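Local structure of aspartate-semialdehyde dehydrogenase (Cryptococcus neoformans var. neoformans JEC21, 5CEF) at residues 175-180 with 261-266; 219-224 with 240-245; 48-53 with 69-74. The protein catalyses the NADPH-dependent reductive dephosphorylation of 4-phospho-L-aspartate to L-aspartate semialdehyde, the second step in making the aspartate family of amino acids. One frame throughout, in Å; residues are numbered along the deposited sequence.

Contact 1: 175-180 with 261-266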
# COMPACT_ATOMS: atom_id res chain seq x y z
N GLY A 175 -37.97 -1.68 15.73
CA GLY A 175 -38.47 -0.34 15.99
C GLY A 175 -37.39 0.74 15.97
O GLY A 175 -36.23 0.46 15.68
N PRO A 176 -37.77 1.98 16.31
CA PRO A 176 -36.89 3.09 16.01
C PRO A 176 -35.63 3.11 16.82
O PRO A 176 -35.56 2.57 17.92
CB PRO A 176 -37.74 4.35 16.31
CG PRO A 176 -39.00 3.88 16.96
CD PRO A 176 -39.15 2.43 16.65
N LEU A 177 -34.60 3.72 16.25
CA LEU A 177 -33.32 3.87 16.89
C LEU A 177 -33.26 5.18 17.64
O LEU A 177 -33.81 6.19 17.19
CB LEU A 177 -32.19 3.79 15.85
CG LEU A 177 -32.21 2.56 14.95
CD1 LEU A 177 -31.04 2.58 13.98
CD2 LEU A 177 -32.18 1.28 15.78
N ASP A 178 -32.53 5.16 18.73
CA ASP A 178 -32.30 6.32 19.56
C ASP A 178 -31.03 7.01 19.11
O ASP A 178 -31.04 8.18 18.75
CB ASP A 178 -32.15 5.81 21.01
CG ASP A 178 -31.78 6.87 22.02
OD1 ASP A 178 -31.56 8.04 21.69
OD2 ASP A 178 -31.76 6.51 23.21
N THR A 179 -29.93 6.27 19.14
CA THR A 179 -28.58 6.84 18.99
C THR A 179 -27.71 5.94 18.12
O THR A 179 -27.80 4.70 18.19
CB THR A 179 -27.93 6.99 20.37
OG1 THR A 179 -28.62 8.01 21.11
CG2 THR A 179 -26.49 7.35 20.27
N VAL A 180 -26.91 6.58 17.26
CA VAL A 180 -25.94 5.92 16.41
C VAL A 180 -24.60 6.64 16.35
O VAL A 180 -24.55 7.84 16.08
CB VAL A 180 -26.46 5.81 14.96
CG1 VAL A 180 -25.39 5.16 14.07
CG2 VAL A 180 -27.75 5.00 14.88
N VAL A 261 -19.95 0.65 13.75
CA VAL A 261 -21.19 1.25 14.16
C VAL A 261 -21.61 0.80 15.54
O VAL A 261 -21.56 -0.40 15.84
CB VAL A 261 -22.31 0.90 13.15
CG1 VAL A 261 -23.62 1.62 13.47
CG2 VAL A 261 -21.90 1.30 11.74
N SER A 262 -22.01 1.74 16.39
CA SER A 262 -22.66 1.39 17.67
C SER A 262 -24.09 1.94 17.69
O SER A 262 -24.34 3.05 17.26
CB SER A 262 -21.89 1.94 18.86
OG SER A 262 -20.54 1.45 18.85
N VAL A 263 -25.03 1.14 18.18
CA VAL A 263 -26.43 1.48 18.12
C VAL A 263 -27.10 1.31 19.46
O VAL A 263 -26.90 0.31 20.14
CB VAL A 263 -27.16 0.61 17.11
CG1 VAL A 263 -28.64 0.93 17.08
CG2 VAL A 263 -26.61 0.83 15.71
N LYS A 264 -27.93 2.30 19.81
CA LYS A 264 -28.85 2.20 20.91
C LYS A 264 -30.27 2.21 20.41
O LYS A 264 -30.66 3.16 19.75
CB LYS A 264 -28.66 3.40 21.84
CG LYS A 264 -29.72 3.53 22.91
CD LYS A 264 -29.19 3.10 24.27
CE LYS A 264 -30.23 2.31 25.09
NZ LYS A 264 -29.60 1.22 25.92
N PHE A 265 -31.06 1.20 20.80
CA PHE A 265 -32.45 1.12 20.40
C PHE A 265 -33.33 1.95 21.32
O PHE A 265 -33.02 2.10 22.49
CB PHE A 265 -32.92 -0.33 20.43
CG PHE A 265 -32.18 -1.20 19.49
CD1 PHE A 265 -32.55 -1.28 18.17
CD2 PHE A 265 -31.09 -1.91 19.93
CE1 PHE A 265 -31.84 -2.07 17.28
CE2 PHE A 265 -30.38 -2.71 19.05
CZ PHE A 265 -30.76 -2.80 17.72
N ALA A 266 -34.45 2.47 20.79
CA ALA A 266 -35.43 3.18 21.62
C ALA A 266 -36.15 2.23 22.58
O ALA A 266 -36.50 2.61 23.71
CB ALA A 266 -36.44 3.92 20.77
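Lys264 O takes two backbone N-H groups: Asp178 N stands 2.9 Å from Lys264 O, and Thr179 N, at 3.3 Å from Lys264 O, approaches in the carbonyl plane on a lone pair. Thr179 O in turn accepts from Lys264 N at 2.9 Å, with an N-H...O angle of 176°. On the Leu177–Phe265 side, Ala266 N donates to Pro176 O at 3.1 Å. Asp178 and Thr179 thus both face Lys264 and the register slips by one residue: a classic beta bulge in the antiparallel pairing of strands 177-186 and 257-265, within the mixed sheet of the dimerisation domain. At the bulge Asp178 CB points toward the partner strand, and CG, anti to the backbone N (chi1 175°), lies alongside the lysine stem, with Asp178 OD2 3.6 Å from Lys264 CG. The ammonium goes to a salt bridge with Asp335. On the sheet face opposite Thr179, packing is apolar. Leu177 and Phe265 run side by side, Leu177 CD2 coming obliquely to within 3.5 Å of Phe265 CD1, while Val263 CG1 sits 4.3 Å above the phenyl centre. Helix 158-174 covers this side through Leu167 and Leu170. Farther along, Val180 CG1 touches Val261 CG1 at 4.0 Å.

Contact 2: 219-224 with 240-245; sequences ETNKIL and KQINVS
Asn221 spends both ends of its carboxamide on the backbone of one residue, Ile242. Its OD1 accepts from Ile242 N at 2.9 Å, the donor tilted somewhat from the amide carbonyl plane, and its ND2 gives a hydrogen to Ile242 O at 2.9 Å. The second bond is the straighter, 165° at the hydrogen against 146°, and Ile242 O receives it in the carbonyl plane on a lone pair. The amide thus reaches from the helix to the extended chain that enters strand 243-250. Two bonds to one residue fix the rotation of this flat group. Gln241 comes next to it, its CB 3.9 Å from Asn221 ND2, while the tip of Gln241 is held by Leu236 O.

Ile242 puts CG1 anti to its carbonyl carbon, and chi2 (170°) extends CD1 anti to CA, where it meets Leu224 CD1 at 3.7 Å, the two side chains crossing at about a right angle. One helical turn before Leu224, Thr220 presents CG2, anti to its backbone N, to Val244 CG2 at 4.1 Å; its hydroxyl is bonded to Ile216 O within the helix. Helix 212-224 is thereby set against strand 243-250, outermost in this chain's mixed sheet. Methyl contacts of Leu224 and Thr220 lie beside the amide, which meets both the N-H and the C=O of buried Ile242 and so takes the place of a strand partner just before the strand starts.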
# COMPACT_ATOMS: atom_id res chain seq x y z
N GLU A 219 -28.66 13.23 6.80
CA GLU A 219 -29.44 12.47 5.81
C GLU A 219 -30.06 11.20 6.42
O GLU A 219 -31.12 10.73 5.97
CB GLU A 219 -28.58 12.12 4.60
CG GLU A 219 -28.15 13.35 3.85
CD GLU A 219 -27.32 13.06 2.60
OE1 GLU A 219 -27.13 11.87 2.24
OE2 GLU A 219 -26.81 14.05 2.00
N THR A 220 -29.40 10.65 7.43
CA THR A 220 -29.89 9.41 8.02
C THR A 220 -31.34 9.57 8.48
O THR A 220 -32.14 8.64 8.30
CB THR A 220 -28.98 8.98 9.16
OG1 THR A 220 -27.72 8.60 8.61
CG2 THR A 220 -29.56 7.83 9.94
N ASN A 221 -31.68 10.74 9.06
CA ASN A 221 -33.04 10.97 9.60
C ASN A 221 -34.08 11.20 8.53
O ASN A 221 -35.19 10.67 8.58
CB ASN A 221 -33.05 12.09 10.62
CG ASN A 221 -32.70 11.60 12.04
OD1 ASN A 221 -33.30 10.65 12.56
ND2 ASN A 221 -31.80 12.26 12.67
N LYS A 222 -33.68 11.88 7.48
CA LYS A 222 -34.53 11.94 6.30
C LYS A 222 -34.82 10.56 5.69
O LYS A 222 -35.97 10.20 5.45
CB LYS A 222 -33.92 12.84 5.23
CG LYS A 222 -34.91 13.07 4.10
CD LYS A 222 -34.57 14.31 3.31
CE LYS A 222 -35.51 14.45 2.12
NZ LYS A 222 -35.19 15.63 1.24
N ILE A 223 -33.76 9.79 5.46
CA ILE A 223 -33.89 8.48 4.79
C ILE A 223 -34.63 7.43 5.62
O ILE A 223 -35.38 6.62 5.06
CB ILE A 223 -32.49 7.92 4.40
CG1 ILE A 223 -31.86 8.82 3.36
CG2 ILE A 223 -32.55 6.49 3.87
CD1 ILE A 223 -30.36 8.67 3.23
N LEU A 224 -34.38 7.38 6.91
CA LEU A 224 -35.04 6.38 7.76
C LEU A 224 -36.37 6.87 8.28
O LEU A 224 -37.15 6.10 8.75
CB LEU A 224 -34.17 6.00 8.91
CG LEU A 224 -32.91 5.26 8.50
CD1 LEU A 224 -32.01 5.04 9.71
CD2 LEU A 224 -33.25 3.92 7.84
N LYS A 240 -39.08 11.97 17.54
CA LYS A 240 -37.90 11.36 18.20
C LYS A 240 -36.81 11.07 17.19
O LYS A 240 -36.70 9.94 16.69
CB LYS A 240 -38.30 9.99 18.71
CG LYS A 240 -38.49 9.72 20.16
CD LYS A 240 -39.06 10.82 20.95
CE LYS A 240 -39.21 10.33 22.38
NZ LYS A 240 -40.48 10.80 22.98
N GLN A 241 -36.06 12.07 16.81
CA GLN A 241 -35.05 11.90 15.78
C GLN A 241 -33.90 11.05 16.29
O GLN A 241 -33.55 11.10 17.46
CB GLN A 241 -34.49 13.26 15.33
CG GLN A 241 -35.50 14.06 14.55
CD GLN A 241 -34.90 15.26 13.85
OE1 GLN A 241 -34.33 16.13 14.48
NE2 GLN A 241 -34.98 15.28 12.53
N ILE A 242 -33.27 10.31 15.40
CA ILE A 242 -32.07 9.55 15.72
C ILE A 242 -30.91 10.52 15.97
O ILE A 242 -30.67 11.41 15.20
CB ILE A 242 -31.65 8.60 14.57
CG1 ILE A 242 -32.78 7.65 14.20
CG2 ILE A 242 -30.44 7.79 14.98
CD1 ILE A 242 -32.50 6.88 12.91
N ASN A 243 -30.17 10.31 17.03
CA ASN A 243 -28.95 11.04 17.26
C ASN A 243 -27.77 10.38 16.62
O ASN A 243 -27.37 9.29 17.05
CB ASN A 243 -28.69 11.09 18.72
CG ASN A 243 -29.11 12.39 19.30
OD1 ASN A 243 -28.29 13.35 19.37
ND2 ASN A 243 -30.38 12.48 19.66
N VAL A 244 -27.17 11.05 15.64
CA VAL A 244 -26.10 10.46 14.88
C VAL A 244 -24.81 11.27 14.98
O VAL A 244 -24.83 12.49 14.81
CB VAL A 244 -26.48 10.32 13.39
CG1 VAL A 244 -25.42 9.50 12.66
CG2 VAL A 244 -27.82 9.63 13.23
N SER A 245 -23.70 10.58 15.24
CA SER A 245 -22.39 11.23 15.24
C SER A 245 -21.43 10.38 14.45
O SER A 245 -21.23 9.21 14.77
CB SER A 245 -21.89 11.40 16.67
OG SER A 245 -20.66 12.06 16.74

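Contact 3: 48-53 with 69-74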
# COMPACT_ATOMS: atom_id res chain seq x y z
N GLN A 48 -19.47 16.34 -30.93
CA GLN A 48 -18.56 15.25 -31.24
C GLN A 48 -19.13 13.92 -30.77
O GLN A 48 -20.01 13.88 -29.94
CB GLN A 48 -17.20 15.49 -30.58
CG GLN A 48 -16.39 16.65 -31.17
CD GLN A 48 -15.10 16.91 -30.42
OE1 GLN A 48 -14.15 16.11 -30.51
NE2 GLN A 48 -15.06 17.99 -29.66
N GLN A 49 -18.59 12.84 -31.31
CA GLN A 49 -19.00 11.51 -30.91
C GLN A 49 -18.37 11.13 -29.60
O GLN A 49 -17.21 11.46 -29.33
CB GLN A 49 -18.63 10.47 -31.98
CG GLN A 49 -19.35 10.71 -33.30
CD GLN A 49 -19.20 9.57 -34.28
OE1 GLN A 49 -18.39 8.65 -34.10
NE2 GLN A 49 -19.99 9.63 -35.35
N TYR A 50 -19.15 10.41 -28.79
CA TYR A 50 -18.74 10.04 -27.44
C TYR A 50 -17.34 9.43 -27.46
O TYR A 50 -16.45 9.82 -26.69
CB TYR A 50 -19.76 9.06 -26.79
CG TYR A 50 -19.52 8.79 -25.32
CD1 TYR A 50 -19.83 9.73 -24.37
CD2 TYR A 50 -18.93 7.60 -24.87
CE1 TYR A 50 -19.60 9.52 -23.02
CE2 TYR A 50 -18.69 7.38 -23.52
CZ TYR A 50 -19.03 8.35 -22.60
OH TYR A 50 -18.80 8.18 -21.25
N ALA A 51 -17.15 8.46 -28.35
CA ALA A 51 -15.90 7.71 -28.40
C ALA A 51 -14.67 8.61 -28.58
O ALA A 51 -13.61 8.31 -28.03
CB ALA A 51 -15.96 6.65 -29.49
N ARG A 52 -14.83 9.71 -29.30
CA ARG A 52 -13.70 10.61 -29.58
C ARG A 52 -13.41 11.63 -28.49
O ARG A 52 -12.30 12.15 -28.42
CB ARG A 52 -13.87 11.33 -30.94
CG ARG A 52 -13.40 10.60 -32.22
CD ARG A 52 -14.38 11.00 -33.37
NE ARG A 52 -14.81 9.92 -34.28
CZ ARG A 52 -15.56 10.09 -35.38
NH1 ARG A 52 -15.99 11.30 -35.74
NH2 ARG A 52 -15.89 9.04 -36.12
N VAL A 53 -14.38 11.94 -27.63
CA VAL A 53 -14.13 12.92 -26.57
C VAL A 53 -13.86 12.31 -25.20
O VAL A 53 -13.21 12.94 -24.37
CB VAL A 53 -15.24 13.99 -26.45
CG1 VAL A 53 -15.17 14.98 -27.61
CG2 VAL A 53 -16.62 13.37 -26.36
N MET A 69 -22.71 7.65 -30.82
CA MET A 69 -23.67 8.66 -30.32
C MET A 69 -22.97 9.99 -30.14
O MET A 69 -21.78 10.08 -29.75
CB MET A 69 -24.27 8.27 -28.97
CG MET A 69 -25.42 7.29 -29.03
SD MET A 69 -26.16 6.96 -27.43
CE MET A 69 -27.34 8.29 -27.33
N VAL A 70 -23.72 11.05 -30.37
CA VAL A 70 -23.15 12.35 -30.27
C VAL A 70 -23.53 13.00 -28.95
O VAL A 70 -24.72 13.08 -28.63
CB VAL A 70 -23.63 13.20 -31.45
CG1 VAL A 70 -23.28 14.67 -31.29
CG2 VAL A 70 -23.10 12.63 -32.77
N VAL A 71 -22.55 13.61 -28.29
CA VAL A 71 -22.81 14.37 -27.06
C VAL A 71 -23.29 15.76 -27.41
O VAL A 71 -22.92 16.34 -28.42
CB VAL A 71 -21.62 14.40 -26.09
CG1 VAL A 71 -21.06 13.01 -25.87
CG2 VAL A 71 -20.55 15.36 -26.55
N HIS A 72 -24.14 16.31 -26.55
CA HIS A 72 -24.73 17.64 -26.75
C HIS A 72 -24.53 18.48 -25.51
O HIS A 72 -23.91 18.05 -24.54
CB HIS A 72 -26.20 17.52 -27.04
CG HIS A 72 -26.50 16.54 -28.12
ND1 HIS A 72 -26.17 16.76 -29.43
CD2 HIS A 72 -27.09 15.32 -28.07
CE1 HIS A 72 -26.57 15.73 -30.16
NE2 HIS A 72 -27.13 14.84 -29.35
N GLU A 73 -25.03 19.71 -25.55
CA GLU A 73 -24.99 20.56 -24.39
C GLU A 73 -25.93 20.01 -23.33
O GLU A 73 -26.88 19.33 -23.66
CB GLU A 73 -25.35 22.01 -24.75
CG GLU A 73 -24.23 22.76 -25.46
CD GLU A 73 -24.47 24.22 -25.73
OE1 GLU A 73 -25.60 24.71 -25.48
OE2 GLU A 73 -23.50 24.86 -26.21
N CYS A 74 -25.67 20.36 -22.06
CA CYS A 74 -26.50 19.95 -20.95
C CYS A 74 -27.65 20.93 -20.77
O CYS A 74 -27.69 21.70 -19.81
CB CYS A 74 -25.69 19.81 -19.66
SG CYS A 74 -24.45 18.47 -19.59
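Tyr50 meets Met69, and Gln48 meets Val71, through two backbone bonds that join 48-53 to 69-74, one on each side of Gln49. Tyr50 N donates to Met69 O at 2.8 Å, and Val71 N donates to Gln48 O at 3.0 Å. Gln49 and Val70, 4.3 Å apart between CA atoms, form the single bridge, and Gln49 is also the N-cap residue of helix 50-53.

The tyrosine side chain can be followed outward. Its CB lies 3.7 Å from Met69 O, the acceptor of its own N-H. CG is anti to the backbone N (chi1 -171°). Next, the ring atom CD1 meets Val71 CG1 at 3.8 Å, this methyl standing in the ring plane at the edge. At the tip, OH is hydrogen-bonded to Ala16 O. Val71 turns CG2 to Gln48 O at 3.7 Å.

Both segments belong to the NAD-binding domain, near Thr17 and Ser45, which probably bind NADP(+), as in relatives. The Tyr50 side chain packs on Gln22 and Ile25 of helix 19-29 and on Leu39 of strand 34-40, the neighbour of the short, weakly bonded strand about 71-72, outermost in the parallel sheet of this chain.

Contacts 1 and 2 share the mixed sheet of the dimerisation domain: strand 177-186 lies between 257-265 and 243-250, so 175-180 pairs with 261-266 on one flank and with the strand of contact 2 on the other. Asn243 makes the join, its N near Asp178 O (2.9 Å) and its O near Val180 N (2.8 Å), both probable hydrogen bonds. Both contacts are largely buried and reach the second subunit. Contact 3, partly buried and about 48 Å from contact 1 between centres, lies in the NAD-binding domain with no other chain touching it. Backbone bonds dominate contacts 1 and 3, whereas in contact 2 a side-chain amide does that work between helix and strand.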